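PDB 3HUL: homoserine kinase from Listeria monocytogenes, which probably catalyses the ATP-dependent phosphorylation of L-homoserine to O-phospho-L-homoserine, a step in threonine biosynthesis. Local coordinates for residues R4-P8 with V94-L99; G15-C21 with I190-I195; S221-P225 with A247-V251. Residue numbers count along the deposited sequence, not the author numbering.

Contact 1: residues R4-P8 with V94-L99; sequences RIRVP and VAGIEL
This is helix-on-sheet packing in the N-terminal α/β part of a GHMP kinase. Strand 4-8 lies within the mixed sheet, and helix 94-99 covers one of its faces. The helix belongs to 88-103, whose first turn, 88-91, forms the last part of the predicted ATP-binding stretch. The local axes approach to 8.6 Å, and their directions differ by 151°, so they run roughly antiparallel. The strand is extended, with phi near -130° and psi near 130° at I5, R6 and V7. The helix is regular, with E98 N to V94 O at 3.0 Å and L99 N to A95 O at 2.9 Å. V7 and A95 set the register, CA to CA 6.4 Å. I5 and V7 point toward the helix, while R6 points away and makes a cation-pi contact with Y28. V7 is t. Its CG1 meets CG1 of V94, also t, at 3.7 Å, and its CG2 lies 3.9 Å from CB of A95. I5 takes the mt rotamer, which sends its CD1 to within 4.1 Å of A95 O. The E98 side chain is mm. Its acid does not bond to the strand but forms a salt bridge with K113. Its aliphatic base packs instead, with I5 CG2 3.8 Å from E98 CB. L99 is tp, and I5 CD1 sits 3.6 Å from L99 N and 4.1 Å from L99 CB.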
# COMPACT_ATOMS: atom_id res chain seq x y z
N ARG A 4 -21.30 10.29 25.44
CA ARG A 4 -21.59 10.78 24.09
C ARG A 4 -21.29 9.71 23.05
O ARG A 4 -20.36 8.92 23.19
CB ARG A 4 -20.77 12.03 23.76
CG ARG A 4 -20.58 13.02 24.90
CD ARG A 4 -21.83 13.85 25.17
NE ARG A 4 -21.75 15.18 24.58
CZ ARG A 4 -21.54 16.30 25.27
NH1 ARG A 4 -21.48 17.47 24.66
NH2 ARG A 4 -21.39 16.25 26.59
N ILE A 5 -22.08 9.71 21.98
CA ILE A 5 -21.90 8.79 20.87
C ILE A 5 -21.92 9.67 19.65
O ILE A 5 -22.84 10.45 19.48
CB ILE A 5 -23.04 7.77 20.77
CG1 ILE A 5 -23.11 6.90 22.02
CG2 ILE A 5 -22.92 6.91 19.49
CD1 ILE A 5 -24.30 6.01 22.04
N ARG A 6 -20.88 9.56 18.82
CA ARG A 6 -20.80 10.31 17.57
C ARG A 6 -20.58 9.35 16.41
O ARG A 6 -19.78 8.43 16.52
CB ARG A 6 -19.65 11.31 17.62
CG ARG A 6 -19.71 12.33 16.51
CD ARG A 6 -18.34 12.71 16.00
NE ARG A 6 -17.61 13.47 16.99
CZ ARG A 6 -17.87 14.73 17.32
NH1 ARG A 6 -18.86 15.40 16.73
NH2 ARG A 6 -17.15 15.33 18.27
N VAL A 7 -21.32 9.54 15.31
CA VAL A 7 -21.26 8.66 14.14
C VAL A 7 -21.24 9.53 12.90
O VAL A 7 -22.06 10.44 12.80
CB VAL A 7 -22.50 7.73 14.04
CG1 VAL A 7 -22.35 6.76 12.87
CG2 VAL A 7 -22.75 6.96 15.38
N PRO A 8 -20.30 9.25 11.96
CA PRO A 8 -20.20 10.08 10.77
C PRO A 8 -21.14 9.71 9.60
O PRO A 8 -21.60 8.56 9.49
CB PRO A 8 -18.74 9.88 10.35
CG PRO A 8 -18.41 8.50 10.75
CD PRO A 8 -19.25 8.22 12.01
N VAL A 94 -26.19 2.63 13.23
CA VAL A 94 -24.91 2.51 13.94
C VAL A 94 -24.97 3.14 15.35
O VAL A 94 -24.46 2.57 16.29
CB VAL A 94 -23.75 3.09 13.09
CG1 VAL A 94 -22.43 3.18 13.91
CG2 VAL A 94 -23.60 2.28 11.81
N ALA A 95 -25.58 4.30 15.47
CA ALA A 95 -25.74 4.95 16.77
C ALA A 95 -26.55 4.10 17.78
O ALA A 95 -26.21 4.05 18.96
CB ALA A 95 -26.37 6.31 16.59
N GLY A 96 -27.60 3.43 17.29
CA GLY A 96 -28.40 2.54 18.12
C GLY A 96 -27.62 1.33 18.56
O GLY A 96 -27.76 0.86 19.69
N ILE A 97 -26.79 0.81 17.66
CA ILE A 97 -25.90 -0.27 18.02
C ILE A 97 -24.93 0.15 19.14
O ILE A 97 -24.72 -0.59 20.10
CB ILE A 97 -25.16 -0.77 16.79
CG1 ILE A 97 -26.15 -1.44 15.84
CG2 ILE A 97 -24.05 -1.74 17.17
CD1 ILE A 97 -25.59 -1.64 14.40
N GLU A 98 -24.38 1.36 19.02
CA GLU A 98 -23.42 1.85 20.02
C GLU A 98 -24.12 2.09 21.35
O GLU A 98 -23.56 1.80 22.42
CB GLU A 98 -22.77 3.15 19.54
CG GLU A 98 -21.87 2.97 18.33
CD GLU A 98 -20.49 2.48 18.71
OE1 GLU A 98 -20.35 1.55 19.53
OE2 GLU A 98 -19.52 3.04 18.18
N LEU A 99 -25.34 2.61 21.29
CA LEU A 99 -26.16 2.78 22.50
C LEU A 99 -26.34 1.45 23.26
O LEU A 99 -26.01 1.35 24.44
CB LEU A 99 -27.50 3.41 22.16
CG LEU A 99 -28.40 3.88 23.30
CD1 LEU A 99 -27.84 5.13 23.97
CD2 LEU A 99 -29.79 4.16 22.73

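Contact 2: residues G15-C21 with I190-I195; sequences GPGFDSC and IANVMI
The loop between strands 3-12 and 21-25 packs here on helix 181-198, at the interface with a second subunit. P16 and A191 are nearest, CA to CA 5.1 Å. The loop folds tightly. G15 has phi/psi 56/-139, and a CB there would clash with SD of M194. G17 (-74/49) is the centre of an inverse gamma turn, with a weak bond from F18 N to P16 O at 2.8 Å. G17 O then accepts S20 N and C21 N, both at 2.9 Å. D19 is in the left-handed region (53/28). The GPGFD run is consistent with the end of GHMP kinase motif 1. The helix keeps M194 N to I190 O at 3.0 Å and I195 N to A191 O at 2.9 Å. P16, with a C-gamma exo ring, has the most surface of the loop buried by the helix. Its CG is 3.3 Å from CG2 of I190 (mm), and its CB is 4.2 Å from CB of A191. M194 is ttp: SD lies 4.1 Å from CA of G15 and 4.3 Å from CD of P16. Its CE reaches SG of C21 at 4.1 Å. C21 is m, and SG also meets CD1 of I195 (mt) at 4.0 Å. P16 O accepts a hydrogen bond from W215 NE1. S20 OG of this chain is hydrogen-bonded to N192 OD1 of the second subunit.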
# COMPACT_ATOMS: atom_id res chain seq x y z
N GLY A 15 -18.78 4.98 -7.39
CA GLY A 15 -18.67 4.47 -8.74
C GLY A 15 -19.50 3.21 -8.97
O GLY A 15 -20.62 3.10 -8.46
N PRO A 16 -18.94 2.24 -9.71
CA PRO A 16 -19.64 1.00 -9.85
C PRO A 16 -19.39 0.08 -8.66
O PRO A 16 -19.73 -1.10 -8.73
CB PRO A 16 -19.07 0.41 -11.15
CG PRO A 16 -18.10 1.44 -11.66
CD PRO A 16 -17.67 2.19 -10.45
N GLY A 17 -18.87 0.61 -7.55
CA GLY A 17 -18.77 -0.17 -6.30
C GLY A 17 -20.11 -0.36 -5.58
O GLY A 17 -20.23 -0.14 -4.37
N PHE A 18 -21.12 -0.79 -6.35
CA PHE A 18 -22.48 -0.95 -5.86
C PHE A 18 -22.57 -1.91 -4.68
O PHE A 18 -22.08 -3.04 -4.75
CB PHE A 18 -23.42 -1.37 -6.99
CG PHE A 18 -24.88 -1.23 -6.64
CD1 PHE A 18 -25.52 0.02 -6.71
CD2 PHE A 18 -25.61 -2.33 -6.19
CE1 PHE A 18 -26.87 0.16 -6.36
CE2 PHE A 18 -26.96 -2.20 -5.84
CZ PHE A 18 -27.59 -0.96 -5.93
N ASP A 19 -23.20 -1.45 -3.59
CA ASP A 19 -23.27 -2.24 -2.35
C ASP A 19 -21.87 -2.71 -1.85
O ASP A 19 -21.74 -3.76 -1.18
CB ASP A 19 -24.23 -3.43 -2.49
CG ASP A 19 -25.71 -3.03 -2.39
OD1 ASP A 19 -26.03 -1.83 -2.20
OD2 ASP A 19 -26.56 -3.94 -2.51
N SER A 20 -20.83 -1.95 -2.18
CA SER A 20 -19.48 -2.38 -1.89
C SER A 20 -18.58 -1.29 -1.32
O SER A 20 -17.99 -1.47 -0.24
CB SER A 20 -18.86 -3.01 -3.12
OG SER A 20 -17.52 -3.40 -2.83
N CYS A 21 -18.43 -0.18 -2.05
CA CYS A 21 -17.50 0.86 -1.65
C CYS A 21 -18.22 2.06 -1.02
O CYS A 21 -19.26 2.53 -1.52
CB CYS A 21 -16.67 1.32 -2.86
SG CYS A 21 -15.70 -0.01 -3.65
N ILE A 190 -14.65 -2.20 -13.97
CA ILE A 190 -14.52 -0.75 -13.74
C ILE A 190 -14.33 -0.37 -12.26
O ILE A 190 -13.56 0.54 -11.93
CB ILE A 190 -15.75 -0.00 -14.36
CG1 ILE A 190 -15.82 -0.24 -15.88
CG2 ILE A 190 -15.75 1.51 -14.00
CD1 ILE A 190 -14.54 0.13 -16.66
N ALA A 191 -15.07 -1.04 -11.37
CA ALA A 191 -14.87 -0.83 -9.95
C ALA A 191 -13.46 -1.34 -9.54
O ALA A 191 -12.76 -0.69 -8.78
CB ALA A 191 -15.96 -1.54 -9.16
N ASN A 192 -13.06 -2.50 -10.06
CA ASN A 192 -11.71 -3.05 -9.82
C ASN A 192 -10.64 -2.02 -10.18
O ASN A 192 -9.74 -1.76 -9.38
CB ASN A 192 -11.46 -4.29 -10.67
CG ASN A 192 -12.35 -5.44 -10.34
OD1 ASN A 192 -13.07 -5.43 -9.33
ND2 ASN A 192 -12.28 -6.49 -11.16
N VAL A 193 -10.74 -1.44 -11.37
CA VAL A 193 -9.79 -0.43 -11.82
C VAL A 193 -9.82 0.82 -10.92
O VAL A 193 -8.77 1.34 -10.53
CB VAL A 193 -10.01 -0.08 -13.32
CG1 VAL A 193 -9.13 1.12 -13.73
CG2 VAL A 193 -9.65 -1.28 -14.19
N MET A 194 -11.02 1.27 -10.56
CA MET A 194 -11.20 2.42 -9.66
C MET A 194 -10.44 2.16 -8.37
O MET A 194 -9.65 3.00 -7.95
CB MET A 194 -12.68 2.65 -9.35
CG MET A 194 -12.96 3.81 -8.37
SD MET A 194 -14.72 4.01 -7.88
CE MET A 194 -14.93 2.69 -6.70
N ILE A 195 -10.67 0.99 -7.76
CA ILE A 195 -9.97 0.64 -6.52
C ILE A 195 -8.44 0.60 -6.72
O ILE A 195 -7.68 1.20 -5.98
CB ILE A 195 -10.48 -0.72 -5.94
CG1 ILE A 195 -11.93 -0.62 -5.47
CG2 ILE A 195 -9.59 -1.20 -4.83
CD1 ILE A 195 -12.68 -1.98 -5.47

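Contact 3: residues S221-P225 with A247-V251; sequences SQLVP and AGPTV
A type I beta turn, S221 to V224, packs on a glycine-containing loop with a cis-proline. Its AGPT sequence, in 247-250, is consistent with the glycine-rich motif 3 of the GHMP kinases. The turn is closed by V224 N to S221 O at 3.0 Å, with Q222 at -53/-35 and L223 at -92/-3. S221 is the first residue modelled after a gap, and V224 begins a short 3-10 segment. S221 and P249 are nearest, CA to CA 5.7 Å.

P249 is the residue most covered. The peptide bond before it is cis, and its ring is C-gamma endo. Its CA lies 3.7 Å and its CB 3.9 Å from OG of S221. NE2 of Q222 lies 3.6 Å from CG of P249 and hydrogen-bonds to OE2 of E165. G248 has phi/psi 89/-173. A CB there would jam against the preceding carbonyl and clash with OG of S221.

L223 comes second. In the mt rotamer its CD1 reaches O of P249 at 3.5 Å, and its CB meets CG2 of V251 (t) at 3.7 Å. V251 starts strand 251-255. T250 points away from the turn and touches R84, a predicted ATP-binding residue, so this loop probably borders the nucleotide site.

S221 is third. Its p rotamer turns OG to water 1, which bridges the two segments. The water is 2.8 Å from S221 OG, accepts from L223 N at 2.7 Å and donates to P249 O at 2.8 Å.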
# COMPACT_ATOMS: atom_id res chain seq x y z
N SER A 221 -32.89 11.73 -10.09
CA SER A 221 -33.34 12.61 -9.02
C SER A 221 -32.98 14.10 -9.30
O SER A 221 -32.39 14.40 -10.33
CB SER A 221 -32.86 12.10 -7.66
OG SER A 221 -31.45 12.04 -7.59
N GLN A 222 -33.36 15.00 -8.39
CA GLN A 222 -33.49 16.45 -8.67
C GLN A 222 -32.28 17.17 -9.28
O GLN A 222 -32.45 18.07 -10.10
CB GLN A 222 -34.00 17.21 -7.44
CG GLN A 222 -33.24 16.91 -6.14
CD GLN A 222 -33.95 17.44 -4.88
OE1 GLN A 222 -34.12 18.65 -4.70
NE2 GLN A 222 -34.33 16.52 -4.00
N LEU A 223 -31.08 16.75 -8.90
CA LEU A 223 -29.86 17.43 -9.33
C LEU A 223 -29.25 16.85 -10.61
O LEU A 223 -28.25 17.36 -11.12
CB LEU A 223 -28.83 17.44 -8.20
CG LEU A 223 -29.15 18.33 -6.99
CD1 LEU A 223 -28.10 18.19 -5.91
CD2 LEU A 223 -29.31 19.78 -7.42
N VAL A 224 -29.85 15.78 -11.12
CA VAL A 224 -29.29 15.09 -12.28
C VAL A 224 -29.12 15.99 -13.52
O VAL A 224 -28.04 15.98 -14.12
CB VAL A 224 -30.07 13.77 -12.61
CG1 VAL A 224 -29.76 13.23 -14.02
CG2 VAL A 224 -29.81 12.68 -11.53
N PRO A 225 -30.15 16.79 -13.92
CA PRO A 225 -29.95 17.59 -15.15
C PRO A 225 -28.81 18.65 -15.10
O PRO A 225 -28.44 19.20 -16.14
CB PRO A 225 -31.32 18.28 -15.35
CG PRO A 225 -31.99 18.23 -14.05
CD PRO A 225 -31.51 16.97 -13.37
N ALA A 247 -27.74 6.82 -3.45
CA ALA A 247 -28.89 6.85 -4.35
C ALA A 247 -29.33 8.29 -4.65
O ALA A 247 -30.34 8.53 -5.33
CB ALA A 247 -30.07 6.03 -3.76
N GLY A 248 -28.56 9.26 -4.14
CA GLY A 248 -28.92 10.66 -4.30
C GLY A 248 -29.82 11.11 -3.14
O GLY A 248 -30.01 10.36 -2.18
N PRO A 249 -30.35 12.33 -3.23
CA PRO A 249 -30.13 13.25 -4.34
C PRO A 249 -28.86 14.12 -4.27
O PRO A 249 -28.56 14.83 -5.23
CB PRO A 249 -31.39 14.13 -4.31
CG PRO A 249 -31.87 14.09 -2.88
CD PRO A 249 -31.22 12.92 -2.19
N THR A 250 -28.11 14.09 -3.16
CA THR A 250 -26.92 14.94 -3.16
C THR A 250 -25.90 14.50 -4.21
O THR A 250 -25.83 13.32 -4.56
CB THR A 250 -26.27 15.26 -1.77
OG1 THR A 250 -25.05 14.52 -1.58
CG2 THR A 250 -27.18 15.07 -0.66
N VAL A 251 -25.17 15.49 -4.74
CA VAL A 251 -24.12 15.30 -5.71
C VAL A 251 -22.82 15.66 -4.99
O VAL A 251 -22.75 16.67 -4.26
CB VAL A 251 -24.31 16.18 -6.97
CG1 VAL A 251 -23.11 16.08 -7.92
CG2 VAL A 251 -25.59 15.80 -7.74
O HOH W 1 -30.30 14.56 -7.46

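Overall arrangement
Contact 1 lies about 27 Å, centre to centre, from contacts 2 and 3, on the opposite side of the chain's centre. Contacts 2 and 3 are closer, about 19 Å between centres and 7 Å between nearest atoms. Strand 3-12 carries 4-8 and leads into the loop 15-21. Contacts 1 and 2 alternate along the chain: the N-terminal run meets helix 88-103, then helix 181-198. Contact 3 follows both in series and borders the antiparallel sheet through strand 251-255. Contacts 1 and 3 each lie near predicted ATP-binding residues, at A91 and R84. Contact 2 lies at the interface with the second subunit, so it joins the fold to the assembly.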